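Brain tumor protein (Drosophila melanogaster American nodavirus, PDB 6J9R) probably represses translation as a TRIM-family protein, its coiled-coil domain pairing two copies of the chain into an elongated dimer. Local coordinates at residues L96-A101 and T114-L119. Residues are numbered along the deposited sequence; the frame is centred on the assembly and turned at random.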
ATOM      1  N   LEU B  96       6.344 -46.538 -32.995  1.00 29.08           N
ATOM      2  CA  LEU B  96       5.947 -47.054 -34.312  1.00 28.76           C
ATOM      3  C   LEU B  96       6.932 -48.045 -34.888  1.00 33.39           C
ATOM      4  O   LEU B  96       6.541 -49.135 -35.282  1.00 35.89           O
ATOM      5  CB  LEU B  96       5.796 -45.909 -35.305  1.00 27.54           C
ATOM      6  CG  LEU B  96       4.399 -45.339 -35.559  1.00 30.90           C
ATOM      7  CD1 LEU B  96       3.367 -45.904 -34.602  1.00 27.72           C
ATOM      8  CD2 LEU B  96       4.427 -43.842 -35.508  1.00 25.77           C
ATOM      9  N   ALA B  97       8.213 -47.691 -34.883  1.00 28.78           N
ATOM     10  CA  ALA B  97       9.233 -48.565 -35.450  1.00 29.68           C
ATOM     11  C   ALA B  97       9.254 -49.923 -34.738  1.00 30.04           C
ATOM     12  O   ALA B  97       9.382 -50.968 -35.376  1.00 34.82           O
ATOM     13  CB  ALA B  97      10.600 -47.899 -35.373  1.00 30.66           C
ATOM     14  N   THR B  98       9.076 -49.908 -33.422  1.00 30.58           N
ATOM     15  CA  THR B  98       9.113 -51.140 -32.657  1.00 30.56           C
ATOM     16  C   THR B  98       7.928 -52.023 -33.009  1.00 29.85           C
ATOM     17  O   THR B  98       8.092 -53.224 -33.202  1.00 30.29           O
ATOM     18  CB  THR B  98       9.130 -50.863 -31.131  1.00 30.84           C
ATOM     19  OG1 THR B  98      10.252 -50.025 -30.808  1.00 31.54           O
ATOM     20  CG2 THR B  98       9.215 -52.172 -30.356  1.00 31.55           C
ATOM     21  N   CYS B  99       6.752 -51.431 -33.158  1.00 28.83           N
ATOM     22  CA  CYS B  99       5.578 -52.211 -33.549  1.00 28.19           C
ATOM     23  C   CYS B  99       5.790 -52.859 -34.929  1.00 29.39           C
ATOM     24  O   CYS B  99       5.507 -54.040 -35.116  1.00 36.05           O
ATOM     25  CB  CYS B  99       4.322 -51.331 -33.565  1.00 27.19           C
ATOM     26  SG  CYS B  99       3.718 -50.831 -31.903  1.00 27.09           S
ATOM     27  N   GLU B 100       6.349 -52.097 -35.867  1.00 30.98           N
ATOM     28  CA  GLU B 100       6.624 -52.592 -37.211  1.00 28.42           C
ATOM     29  C   GLU B 100       7.651 -53.714 -37.182  1.00 29.41           C
ATOM     30  O   GLU B 100       7.539 -54.682 -37.941  1.00 36.23           O
ATOM     31  CB  GLU B 100       7.130 -51.450 -38.107  1.00 28.50           C
ATOM     32  CG  GLU B 100       6.058 -50.435 -38.515  1.00 30.28           C
ATOM     33  CD  GLU B 100       4.996 -51.042 -39.430  1.00 32.08           C
ATOM     34  OE1 GLU B 100       5.352 -51.844 -40.310  1.00 32.96           O
ATOM     35  OE2 GLU B 100       3.798 -50.722 -39.276  1.00 37.66           O
ATOM     36  N   ALA B 101       8.656 -53.590 -36.317  1.00 30.25           N
ATOM     37  CA  ALA B 101       9.686 -54.629 -36.197  1.00 31.37           C
ATOM     38  C   ALA B 101       9.060 -55.902 -35.619  1.00 33.59           C
ATOM     39  O   ALA B 101       9.325 -57.014 -36.081  1.00 31.80           O
ATOM     40  CB  ALA B 101      10.832 -54.146 -35.328  1.00 32.34           C
ATOM     41  N   THR B 114      10.884 -57.124 -24.946  1.00 41.58           N
ATOM     42  CA  THR B 114      11.151 -56.398 -23.702  1.00 38.43           C
ATOM     43  C   THR B 114      11.144 -54.898 -23.993  1.00 42.94           C
ATOM     44  O   THR B 114      10.548 -54.113 -23.245  1.00 45.42           O
ATOM     45  CB  THR B 114      12.497 -56.831 -23.078  1.00 39.53           C
ATOM     46  OG1 THR B 114      12.400 -58.205 -22.654  1.00 43.90           O
ATOM     47  CG2 THR B 114      12.844 -55.971 -21.877  1.00 37.47           C
ATOM     48  N   GLU B 115      11.763 -54.518 -25.110  1.00 39.30           N
ATOM     49  CA  GLU B 115      11.753 -53.132 -25.539  1.00 40.36           C
ATOM     50  C   GLU B 115      10.326 -52.638 -25.808  1.00 40.74           C
ATOM     51  O   GLU B 115       9.962 -51.537 -25.366  1.00 36.15           O
ATOM     52  CB  GLU B 115      12.631 -52.942 -26.788  1.00 47.37           C
ATOM     53  CG  GLU B 115      12.636 -51.502 -27.310  1.00 56.12           C
ATOM     54  CD  GLU B 115      13.235 -50.505 -26.335  1.00 67.22           C
ATOM     55  OE1 GLU B 115      14.025 -50.914 -25.454  1.00 76.92           O
ATOM     56  OE2 GLU B 115      12.873 -49.311 -26.420  1.00 66.90           O
ATOM     57  N   ALA B 116       9.517 -53.452 -26.493  1.00 27.11           N
ATOM     58  CA  ALA B 116       8.120 -53.084 -26.738  1.00 25.77           C
ATOM     59  C   ALA B 116       7.392 -52.839 -25.409  1.00 32.32           C
ATOM     60  O   ALA B 116       6.667 -51.859 -25.261  1.00 30.05           O
ATOM     61  CB  ALA B 116       7.400 -54.158 -27.558  1.00 26.49           C
ATOM     62  N   LEU B 117       7.606 -53.722 -24.438  1.00 44.23           N
ATOM     63  CA  LEU B 117       6.979 -53.590 -23.122  1.00 41.40           C
ATOM     64  C   LEU B 117       7.440 -52.297 -22.431  1.00 38.25           C
ATOM     65  O   LEU B 117       6.646 -51.618 -21.780  1.00 33.41           O
ATOM     66  CB  LEU B 117       7.287 -54.821 -22.262  1.00 39.41           C
ATOM     67  CG  LEU B 117       6.306 -55.998 -22.047  1.00 40.81           C
ATOM     68  CD1 LEU B 117       5.037 -55.931 -22.863  1.00 38.39           C
ATOM     69  CD2 LEU B 117       6.985 -57.355 -22.242  1.00 44.51           C
ATOM     70  N   LEU B 118       8.723 -51.964 -22.581  1.00 33.84           N
ATOM     71  CA  LEU B 118       9.291 -50.748 -22.002  1.00 29.28           C
ATOM     72  C   LEU B 118       8.676 -49.493 -22.636  1.00 36.92           C
ATOM     73  O   LEU B 118       8.248 -48.573 -21.927  1.00 39.91           O
ATOM     74  CB  LEU B 118      10.805 -50.735 -22.193  1.00 44.13           C
ATOM     75  CG  LEU B 118      11.621 -51.753 -21.374  1.00 53.92           C
ATOM     76  CD1 LEU B 118      13.110 -51.712 -21.733  1.00 55.15           C
ATOM     77  CD2 LEU B 118      11.422 -51.587 -19.858  1.00 57.91           C
ATOM     78  N   LEU B 119       8.583 -49.485 -23.966  1.00 35.54           N
ATOM     79  CA  LEU B 119       7.994 -48.364 -24.677  1.00 35.90           C
ATOM     80  C   LEU B 119       6.539 -48.211 -24.351  1.00 32.66           C
ATOM     81  O   LEU B 119       6.047 -47.090 -24.210  1.00 38.72           O
ATOM     82  CB  LEU B 119       8.128 -48.522 -26.191  1.00 39.74           C
ATOM     83  CG  LEU B 119       9.454 -48.125 -26.805  1.00 39.89           C
ATOM     84  CD1 LEU B 119       9.457 -48.459 -28.288  1.00 36.95           C
ATOM     85  CD2 LEU B 119       9.644 -46.626 -26.575  1.00 30.16           C
TER
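Thr98 meets Ala116 and Leu119 where two helices of one chain pack side by side, and it is the residue of 96-101 that carries the contact. Its CA-CB bond is aimed at the opposite helix, and CB itself already rests on the methyl CD1 of Leu119, 3.7 Å away. From CB the side chain forks. CG2 stands anti to the backbone N and lies 3.9 Å from both CB and CA of Ala116. The small methyl of alanine suits this place, because it lets the threonine come close to the helix surface. The other branch, OG1, is turned beside the backbone N (chi1 -57°), from where it hydrogen-bonds back to the carbonyl O of Lys94, one turn earlier. With its polar end occupied in this way, threonine can serve as an almost apolar residue in a buried interface. The same OG1 also lies 3.1 Å from Leu119 CD1, a tight contact and not a hydrogen bond. Leu119, its CA-CB bond pointing toward helix 30-104, meets Thr98 tip to tip, CD1 of its forked end pressing on OG1 and CB. Glu115 only grazes the contact, with the aliphatic CG 4.5 Å from Thr98 OG1, and is partly exposed, as suits a charged residue. The segment axes approach to 10.1 Å at 146°, roughly antiparallel. The contact joins the C-terminal end of helix 30-104 to the returning helix 110-128, a hairpin in keeping with TRIM coiled coils; helix 7-23 of the second subunit packs against the pair, Met16 of that subunit on Ala116 and Arg17 of that subunit on Cys99.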